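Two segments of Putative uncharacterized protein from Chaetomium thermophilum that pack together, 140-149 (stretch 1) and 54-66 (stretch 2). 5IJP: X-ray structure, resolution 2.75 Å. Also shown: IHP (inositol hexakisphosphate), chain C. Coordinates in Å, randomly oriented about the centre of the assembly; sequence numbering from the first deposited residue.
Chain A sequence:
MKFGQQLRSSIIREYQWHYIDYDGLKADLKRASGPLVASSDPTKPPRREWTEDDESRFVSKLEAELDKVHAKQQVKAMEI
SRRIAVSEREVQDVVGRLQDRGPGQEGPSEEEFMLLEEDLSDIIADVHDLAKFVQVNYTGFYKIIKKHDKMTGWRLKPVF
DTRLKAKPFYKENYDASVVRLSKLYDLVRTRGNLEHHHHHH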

ATOM      1  N   GLY A 140      -1.471   8.408  -3.567  1.00 68.73           N
ATOM      2  CA  GLY A 140      -0.652   8.630  -4.755  1.00 68.52           C
ATOM      3  C   GLY A 140      -1.400   8.444  -6.056  1.00 72.28           C
ATOM      4  O   GLY A 140      -1.334   9.311  -6.932  1.00 72.37           O
ATOM      5  N   PHE A 141      -2.131   7.317  -6.183  1.00 68.37           N
ATOM      6  CA  PHE A 141      -2.941   7.019  -7.364  1.00 68.04           C
ATOM      7  C   PHE A 141      -4.163   7.933  -7.431  1.00 72.93           C
ATOM      8  O   PHE A 141      -4.480   8.434  -8.506  1.00 72.82           O
ATOM      9  CB  PHE A 141      -3.353   5.540  -7.412  1.00 69.27           C
ATOM     10  CG  PHE A 141      -2.222   4.579  -7.694  1.00 70.51           C
ATOM     11  CD1 PHE A 141      -1.748   4.395  -8.988  1.00 73.69           C
ATOM     12  CD2 PHE A 141      -1.653   3.832  -6.672  1.00 72.51           C
ATOM     13  CE1 PHE A 141      -0.706   3.502  -9.247  1.00 74.76           C
ATOM     14  CE2 PHE A 141      -0.608   2.943  -6.930  1.00 75.36           C
ATOM     15  CZ  PHE A 141      -0.142   2.783  -8.215  1.00 73.76           C
ATOM     16  N   TYR A 142      -4.812   8.186  -6.275  1.00 70.25           N
ATOM     17  CA  TYR A 142      -5.986   9.054  -6.138  1.00 71.23           C
ATOM     18  C   TYR A 142      -5.682  10.488  -6.595  1.00 75.62           C
ATOM     19  O   TYR A 142      -6.503  11.095  -7.285  1.00 75.83           O
ATOM     20  CB  TYR A 142      -6.469   9.060  -4.677  1.00 73.37           C
ATOM     21  CG  TYR A 142      -7.967   9.190  -4.520  1.00 76.46           C
ATOM     22  CD1 TYR A 142      -8.773   8.065  -4.377  1.00 78.43           C
ATOM     23  CD2 TYR A 142      -8.578  10.441  -4.486  1.00 78.79           C
ATOM     24  CE1 TYR A 142     -10.154   8.179  -4.223  1.00 80.88           C
ATOM     25  CE2 TYR A 142      -9.958  10.567  -4.340  1.00 81.12           C
ATOM     26  CZ  TYR A 142     -10.743   9.434  -4.205  1.00 88.78           C
ATOM     27  OH  TYR A 142     -12.104   9.556  -4.056  1.00 91.61           O
ATOM     28  N   LYS A 143      -4.494  11.010  -6.224  1.00 72.13           N
ATOM     29  CA  LYS A 143      -4.046  12.358  -6.574  1.00 72.86           C
ATOM     30  C   LYS A 143      -3.638  12.487  -8.040  1.00 75.84           C
ATOM     31  O   LYS A 143      -3.971  13.495  -8.663  1.00 76.15           O
ATOM     32  CB  LYS A 143      -2.902  12.812  -5.654  1.00 76.13           C
ATOM     33  CG  LYS A 143      -3.220  14.064  -4.850  1.00 93.30           C
ATOM     34  CD  LYS A 143      -3.473  13.749  -3.383  1.00104.18           C
ATOM     35  CE  LYS A 143      -3.719  14.997  -2.573  1.00117.24           C
ATOM     36  NZ  LYS A 143      -3.870  14.691  -1.127  1.00127.08           N
ATOM     37  N   ILE A 144      -2.915  11.482  -8.587  1.00 71.16           N
ATOM     38  CA  ILE A 144      -2.447  11.499  -9.979  1.00 70.76           C
ATOM     39  C   ILE A 144      -3.614  11.298 -10.976  1.00 74.25           C
ATOM     40  O   ILE A 144      -3.567  11.870 -12.068  1.00 74.22           O
ATOM     41  CB  ILE A 144      -1.244  10.532 -10.220  1.00 73.26           C
ATOM     42  CG1 ILE A 144      -0.382  10.976 -11.420  1.00 74.25           C
ATOM     43  CG2 ILE A 144      -1.646   9.059 -10.324  1.00 72.92           C
ATOM     44  CD1 ILE A 144       0.756  11.935 -11.076  1.00 82.79           C
ATOM     45  N   ILE A 145      -4.660  10.525 -10.592  1.00 70.24           N
ATOM     46  CA  ILE A 145      -5.846  10.294 -11.427  1.00 70.16           C
ATOM     47  C   ILE A 145      -6.672  11.591 -11.522  1.00 75.22           C
ATOM     48  O   ILE A 145      -7.116  11.945 -12.616  1.00 75.27           O
ATOM     49  CB  ILE A 145      -6.654   9.035 -10.981  1.00 72.90           C
ATOM     50  CG1 ILE A 145      -5.928   7.749 -11.439  1.00 72.52           C
ATOM     51  CG2 ILE A 145      -8.107   9.049 -11.499  1.00 74.43           C
ATOM     52  CD1 ILE A 145      -6.164   6.500 -10.580  1.00 79.15           C
ATOM     53  N   LYS A 146      -6.818  12.323 -10.392  1.00 72.49           N
ATOM     54  CA  LYS A 146      -7.533  13.603 -10.361  1.00 73.80           C
ATOM     55  C   LYS A 146      -6.737  14.685 -11.105  1.00 78.29           C
ATOM     56  O   LYS A 146      -7.341  15.582 -11.697  1.00 79.03           O
ATOM     57  CB  LYS A 146      -7.846  14.045  -8.924  1.00 77.35           C
ATOM     58  CG  LYS A 146      -9.133  14.855  -8.830  1.00 93.38           C
ATOM     59  CD  LYS A 146      -9.138  15.813  -7.654  1.00105.22           C
ATOM     60  CE  LYS A 146     -10.369  16.685  -7.674  1.00118.65           C
ATOM     61  NZ  LYS A 146     -10.268  17.807  -6.706  1.00130.48           N
ATOM     62  N   LYS A 147      -5.387  14.581 -11.090  1.00 74.24           N
ATOM     63  CA  LYS A 147      -4.471  15.488 -11.788  1.00 74.64           C
ATOM     64  C   LYS A 147      -4.635  15.304 -13.302  1.00 78.00           C
ATOM     65  O   LYS A 147      -4.593  16.287 -14.041  1.00 78.57           O
ATOM     66  CB  LYS A 147      -3.016  15.216 -11.365  1.00 76.98           C
ATOM     67  CG  LYS A 147      -2.032  16.322 -11.745  1.00 93.80           C
ATOM     68  CD  LYS A 147      -0.581  15.909 -11.493  1.00104.71           C
ATOM     69  CE  LYS A 147      -0.054  16.321 -10.136  1.00117.81           C
ATOM     70  NZ  LYS A 147       0.267  17.773 -10.079  1.00129.98           N
ATOM     71  N   HIS A 148      -4.837  14.042 -13.748  1.00 73.24           N
ATOM     72  CA  HIS A 148      -5.061  13.659 -15.145  1.00 72.80           C
ATOM     73  C   HIS A 148      -6.384  14.257 -15.643  1.00 77.63           C
ATOM     74  O   HIS A 148      -6.417  14.846 -16.722  1.00 77.74           O
ATOM     75  CB  HIS A 148      -5.054  12.120 -15.284  1.00 72.44           C
ATOM     76  CG  HIS A 148      -5.503  11.613 -16.621  1.00 75.86           C
ATOM     77  ND1 HIS A 148      -6.823  11.276 -16.856  1.00 77.83           N
ATOM     78  CD2 HIS A 148      -4.791  11.394 -17.749  1.00 77.69           C
ATOM     79  CE1 HIS A 148      -6.872  10.879 -18.116  1.00 77.49           C
ATOM     80  NE2 HIS A 148      -5.673  10.926 -18.691  1.00 77.78           N
ATOM     81  N   ASP A 149      -7.458  14.126 -14.837  1.00 74.66           N
ATOM     82  CA  ASP A 149      -8.800  14.639 -15.130  1.00 75.73           C
ATOM     83  C   ASP A 149      -8.853  16.171 -15.180  1.00 81.16           C
ATOM     84  O   ASP A 149      -9.685  16.727 -15.898  1.00 81.81           O
ATOM     85  CB  ASP A 149      -9.815  14.096 -14.107  1.00 77.82           C
ATOM     86  CG  ASP A 149     -10.011  12.586 -14.108  1.00 86.46           C
ATOM     87  OD1 ASP A 149      -9.201  11.876 -14.750  1.00 85.70           O
ATOM     88  OD2 ASP A 149     -10.974  12.115 -13.467  1.00 92.94           O
TER
HETATM   89  C1  IHP C 302       1.705  20.878  -8.990  1.00210.25           C
HETATM   90  C2  IHP C 302       1.498  20.944  -7.483  1.00210.68           C
HETATM   91  C3  IHP C 302       2.530  20.115  -6.729  1.00210.14           C
HETATM   92  C4  IHP C 302       3.950  20.486  -7.135  1.00211.99           C
HETATM   93  C5  IHP C 302       4.152  20.413  -8.642  1.00211.68           C
HETATM   94  C6  IHP C 302       3.126  21.264  -9.377  1.00212.08           C
HETATM   95  O11 IHP C 302       0.799  21.818  -9.605  1.00211.18           O
HETATM   96  P1  IHP C 302      -0.143  21.665 -10.921  1.00209.93           P
HETATM   97  O21 IHP C 302      -1.153  22.764 -10.962  1.00211.58           O
HETATM   98  O31 IHP C 302       0.807  21.688 -12.121  1.00209.90           O
HETATM   99  O41 IHP C 302      -0.783  20.275 -10.838  1.00207.42           O
HETATM  100  O12 IHP C 302       0.187  20.420  -7.183  1.00209.05           O
HETATM  101  P2  IHP C 302      -1.033  21.212  -6.435  1.00210.43           P
HETATM  102  O22 IHP C 302      -1.868  21.842  -7.552  1.00210.62           O
HETATM  103  O32 IHP C 302      -0.515  22.222  -5.460  1.00213.25           O
HETATM  104  O42 IHP C 302      -1.884  20.129  -5.765  1.00208.75           O
HETATM  105  O13 IHP C 302       2.306  18.716  -7.007  1.00206.97           O
HETATM  106  P3  IHP C 302       1.771  17.535  -6.047  1.00204.90           P
HETATM  107  O23 IHP C 302       2.892  16.620  -5.706  1.00204.20           O
HETATM  108  O33 IHP C 302       1.141  18.188  -4.813  1.00206.33           O
HETATM  109  O43 IHP C 302       0.657  16.844  -6.829  1.00202.98           O
HETATM  110  O14 IHP C 302       4.860  19.558  -6.507  1.00211.38           O
HETATM  111  P4  IHP C 302       5.690  19.806  -5.097  1.00213.25           P
HETATM  112  O24 IHP C 302       5.708  18.452  -4.382  1.00211.18           O
HETATM  113  O34 IHP C 302       7.059  20.321  -5.390  1.00215.47           O
HETATM  114  O44 IHP C 302       4.863  20.776  -4.242  1.00214.93           O
HETATM  115  O15 IHP C 302       5.465  20.932  -8.943  1.00213.98           O
HETATM  116  P5  IHP C 302       6.788  20.240  -9.517  1.00214.23           P
HETATM  117  O25 IHP C 302       6.342  19.033 -10.354  1.00211.53           O
HETATM  118  O35 IHP C 302       7.556  19.717  -8.299  1.00214.85           O
HETATM  119  O45 IHP C 302       7.576  21.229 -10.312  1.00216.64           O
HETATM  120  O16 IHP C 302       3.280  21.029 -10.794  1.00211.67           O
HETATM  121  P6  IHP C 302       4.196  21.672 -11.936  1.00213.59           P
HETATM  122  O26 IHP C 302       5.109  22.705 -11.259  1.00216.58           O
HETATM  123  O36 IHP C 302       3.341  22.270 -13.004  1.00213.68           O
HETATM  124  O46 IHP C 302       5.076  20.533 -12.456  1.00212.57           O
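Stretch 2 (54-66) DESRFVSKLEAEL

Both stretches are helical along their whole length, and each is a portion of a longer helix. They run almost exactly antiparallel, with 173° between their N-to-C directions, and their axes come no closer than 12.0 Å. That is a wide spacing for two helices, and the long and aromatic side chains that meet between them bridge it. The register follows from the direction: the start of stretch 1 faces the end of stretch 2, with the CA atoms of Phe141 and Leu66 8.1 Å apart, while near the other end the CA atoms of His148 and Phe58 are 9.2 Å apart. Within each helix the i to i+4 backbone hydrogen bonds satisfy the polar main chain, as in Leu62 N to Phe58 O at 2.8 Å and His148 N to Ile144 O at 3.0 Å. No backbone-to-backbone hydrogen bond joins the two helices.

Stretch 1 presents Phe141, Ile144, Ile145 and His148, a spacing of three and four residues that keeps them along one side of the helix. Stretch 2 answers with Glu55, Phe58, Leu62, Glu65 and Leu66. Phe141, in the m rotamer, points toward stretch 2 and is long enough to reach its backbone: its CZ lies 3.6 Å from Leu66 CA and 3.5 Å from Glu65 O, the latter at the ring edge. Leu66 CD1 covers one face of the ring, 3.8 Å from its centroid and only 11° off the normal, a CH-pi contact well suited to a leucine methyl. Glu65 contributes its aliphatic base, with CB 4.0 Å from Phe141 CE1, while the end of its side chain leads away, so the carboxylate is kept out of this apolar patch.

Leu62 occupies the middle. Its CA-to-CB bond points sideways, but its branched end comes nearer and offers two methyls: CD1 lies 3.8 Å from Ile144 CG2 and 4.0 Å from Phe141 CD1, whereas CD2 lies 3.8 Å from Ile145 CG1. A leucine suits this place because its fork can touch three hydrophobic neighbours at once. Farther along, Ile144 CG1 meets the edge of the Phe58 ring, 4.3 Å from CZ.

At the other end the contact turns aromatic and polar. The rings of His148 and Phe58 are nearly parallel, their planes 6° apart, but with centroids 4.9 Å apart they are slid so far that they barely overlap; the closest atoms are His148 CD2 and Phe58 CD2, at 3.5 Å. Histidine serves here both as a flat ring and as a hydrogen-bond donor. Its NE2 donates to Glu55 OE1 at 2.8 Å, the sole hydrogen bond between the stretches, and its ND1 donates to Asp149 OD1 at 3.2 Å within its own helix. The imidazole is thus held at both nitrogens by carboxylates.

Lys147 takes no part in the packing: its side chain starts out sideways and its end leads away from stretch 2, and its NZ donates a hydrogen bond to O41 of inositol hexakisphosphate at 2.8 Å.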

ATOM      1  N   ASP A  54      -2.035   9.226 -26.397  1.00 70.16           N
ATOM      2  CA  ASP A  54      -1.434   9.736 -25.161  1.00 68.71           C
ATOM      3  C   ASP A  54      -2.121   9.094 -23.955  1.00 70.96           C
ATOM      4  O   ASP A  54      -1.456   8.771 -22.969  1.00 69.86           O
ATOM      5  CB  ASP A  54      -1.553  11.270 -25.079  1.00 70.38           C
ATOM      6  CG  ASP A  54      -0.746  12.042 -26.107  1.00 80.59           C
ATOM      7  OD1 ASP A  54       0.449  11.717 -26.294  1.00 81.71           O
ATOM      8  OD2 ASP A  54      -1.287  13.013 -26.674  1.00 86.34           O
ATOM      9  N   GLU A  55      -3.453   8.894 -24.060  1.00 67.04           N
ATOM     10  CA  GLU A  55      -4.307   8.277 -23.047  1.00 65.70           C
ATOM     11  C   GLU A  55      -3.952   6.798 -22.857  1.00 69.21           C
ATOM     12  O   GLU A  55      -3.829   6.353 -21.717  1.00 67.95           O
ATOM     13  CB  GLU A  55      -5.789   8.443 -23.431  1.00 67.46           C
ATOM     14  CG  GLU A  55      -6.771   8.026 -22.346  1.00 77.35           C
ATOM     15  CD  GLU A  55      -6.933   8.945 -21.150  1.00 96.26           C
ATOM     16  OE1 GLU A  55      -6.569  10.140 -21.245  1.00 92.12           O
ATOM     17  OE2 GLU A  55      -7.481   8.477 -20.127  1.00 88.14           O
ATOM     18  N   SER A  56      -3.775   6.049 -23.971  1.00 66.66           N
ATOM     19  CA  SER A  56      -3.412   4.626 -23.974  1.00 66.91           C
ATOM     20  C   SER A  56      -2.040   4.396 -23.331  1.00 70.11           C
ATOM     21  O   SER A  56      -1.856   3.401 -22.629  1.00 69.43           O
ATOM     22  CB  SER A  56      -3.426   4.075 -25.397  1.00 72.28           C
ATOM     23  OG  SER A  56      -4.718   4.171 -25.972  1.00 81.27           O
ATOM     24  N   ARG A  57      -1.097   5.333 -23.556  1.00 66.70           N
ATOM     25  CA  ARG A  57       0.261   5.318 -23.010  1.00 66.54           C
ATOM     26  C   ARG A  57       0.229   5.546 -21.492  1.00 68.57           C
ATOM     27  O   ARG A  57       0.942   4.852 -20.763  1.00 68.02           O
ATOM     28  CB  ARG A  57       1.125   6.385 -23.713  1.00 67.82           C
ATOM     29  CG  ARG A  57       2.600   6.385 -23.307  1.00 79.31           C
ATOM     30  CD  ARG A  57       3.360   7.596 -23.828  1.00 90.75           C
ATOM     31  NE  ARG A  57       2.888   8.852 -23.238  1.00 98.33           N
ATOM     32  CZ  ARG A  57       2.289   9.825 -23.920  1.00113.02           C
ATOM     33  NH1 ARG A  57       2.095   9.706 -25.228  1.00101.43           N
ATOM     34  NH2 ARG A  57       1.890  10.927 -23.301  1.00 99.12           N
ATOM     35  N   PHE A  58      -0.595   6.511 -21.024  1.00 64.03           N
ATOM     36  CA  PHE A  58      -0.734   6.847 -19.606  1.00 62.45           C
ATOM     37  C   PHE A  58      -1.389   5.726 -18.798  1.00 65.51           C
ATOM     38  O   PHE A  58      -0.891   5.406 -17.721  1.00 64.39           O
ATOM     39  CB  PHE A  58      -1.471   8.187 -19.410  1.00 63.78           C
ATOM     40  CG  PHE A  58      -1.532   8.675 -17.979  1.00 64.40           C
ATOM     41  CD1 PHE A  58      -0.416   9.239 -17.371  1.00 67.65           C
ATOM     42  CD2 PHE A  58      -2.709   8.588 -17.247  1.00 65.85           C
ATOM     43  CE1 PHE A  58      -0.472   9.687 -16.047  1.00 68.01           C
ATOM     44  CE2 PHE A  58      -2.767   9.044 -15.926  1.00 68.13           C
ATOM     45  CZ  PHE A  58      -1.648   9.592 -15.336  1.00 66.33           C
ATOM     46  N   VAL A  59      -2.488   5.132 -19.319  1.00 62.44           N
ATOM     47  CA  VAL A  59      -3.223   4.032 -18.671  1.00 61.93           C
ATOM     48  C   VAL A  59      -2.307   2.815 -18.482  1.00 66.45           C
ATOM     49  O   VAL A  59      -2.273   2.254 -17.386  1.00 65.47           O
ATOM     50  CB  VAL A  59      -4.559   3.689 -19.393  1.00 66.49           C
ATOM     51  CG1 VAL A  59      -5.235   2.460 -18.785  1.00 66.41           C
ATOM     52  CG2 VAL A  59      -5.514   4.876 -19.365  1.00 65.93           C
ATOM     53  N   SER A  60      -1.529   2.454 -19.527  1.00 64.39           N
ATOM     54  CA  SER A  60      -0.567   1.346 -19.502  1.00 65.23           C
ATOM     55  C   SER A  60       0.526   1.581 -18.452  1.00 68.49           C
ATOM     56  O   SER A  60       0.893   0.647 -17.739  1.00 68.14           O
ATOM     57  CB  SER A  60       0.056   1.141 -20.879  1.00 70.65           C
ATOM     58  OG  SER A  60      -0.926   0.758 -21.829  1.00 80.48           O
ATOM     59  N   LYS A  61       1.014   2.835 -18.338  1.00 64.60           N
ATOM     60  CA  LYS A  61       2.030   3.242 -17.366  1.00 64.07           C
ATOM     61  C   LYS A  61       1.458   3.256 -15.944  1.00 66.45           C
ATOM     62  O   LYS A  61       2.167   2.906 -15.000  1.00 65.84           O
ATOM     63  CB  LYS A  61       2.605   4.619 -17.729  1.00 66.93           C
ATOM     64  N   LEU A  62       0.177   3.653 -15.800  1.00 62.26           N
ATOM     65  CA  LEU A  62      -0.537   3.714 -14.522  1.00 61.09           C
ATOM     66  C   LEU A  62      -0.867   2.309 -14.003  1.00 65.10           C
ATOM     67  O   LEU A  62      -0.747   2.066 -12.800  1.00 63.84           O
ATOM     68  CB  LEU A  62      -1.816   4.563 -14.665  1.00 60.79           C
ATOM     69  CG  LEU A  62      -2.577   4.931 -13.386  1.00 64.72           C
ATOM     70  CD1 LEU A  62      -1.852   6.011 -12.594  1.00 64.71           C
ATOM     71  CD2 LEU A  62      -3.977   5.401 -13.717  1.00 67.25           C
ATOM     72  N   GLU A  63      -1.281   1.395 -14.907  1.00 62.87           N
ATOM     73  CA  GLU A  63      -1.610   0.004 -14.580  1.00 63.21           C
ATOM     74  C   GLU A  63      -0.358  -0.766 -14.164  1.00 67.61           C
ATOM     75  O   GLU A  63      -0.430  -1.573 -13.238  1.00 67.09           O
ATOM     76  CB  GLU A  63      -2.320  -0.696 -15.749  1.00 65.88           C
ATOM     77  CG  GLU A  63      -3.783  -0.306 -15.894  1.00 76.50           C
ATOM     78  CD  GLU A  63      -4.513  -0.855 -17.107  1.00 99.82           C
ATOM     79  OE1 GLU A  63      -3.871  -1.050 -18.164  1.00 95.41           O
ATOM     80  OE2 GLU A  63      -5.745  -1.050 -17.008  1.00 94.87           O
ATOM     81  N   ALA A  64       0.792  -0.489 -14.823  1.00 64.95           N
ATOM     82  CA  ALA A  64       2.092  -1.100 -14.525  1.00 65.59           C
ATOM     83  C   ALA A  64       2.558  -0.705 -13.120  1.00 68.38           C
ATOM     84  O   ALA A  64       3.140  -1.528 -12.411  1.00 68.27           O
ATOM     85  CB  ALA A  64       3.123  -0.676 -15.558  1.00 67.67           C
ATOM     86  N   GLU A  65       2.270   0.548 -12.716  1.00 63.84           N
ATOM     87  CA  GLU A  65       2.589   1.071 -11.390  1.00 62.82           C
ATOM     88  C   GLU A  65       1.637   0.489 -10.352  1.00 66.04           C
ATOM     89  O   GLU A  65       2.056   0.241  -9.223  1.00 65.52           O
ATOM     90  CB  GLU A  65       2.541   2.609 -11.373  1.00 63.71           C
ATOM     91  CG  GLU A  65       3.772   3.274 -11.973  1.00 73.88           C
ATOM     92  CD  GLU A  65       5.086   2.988 -11.270  1.00 91.43           C
ATOM     93  OE1 GLU A  65       5.192   3.278 -10.057  1.00 82.93           O
ATOM     94  OE2 GLU A  65       6.018   2.488 -11.941  1.00 85.48           O
ATOM     95  N   LEU A  66       0.366   0.247 -10.744  1.00 62.41           N
ATOM     96  CA  LEU A  66      -0.669  -0.332  -9.884  1.00 61.71           C
ATOM     97  C   LEU A  66      -0.350  -1.788  -9.534  1.00 66.09           C
ATOM     98  O   LEU A  66      -0.566  -2.194  -8.393  1.00 65.28           O
ATOM     99  CB  LEU A  66      -2.053  -0.213 -10.543  1.00 61.88           C
ATOM    100  CG  LEU A  66      -3.254  -0.267  -9.595  1.00 66.35           C
ATOM    101  CD1 LEU A  66      -3.689   1.128  -9.182  1.00 65.97           C
ATOM    102  CD2 LEU A  66      -4.419  -0.995 -10.236  1.00 69.86           C
TER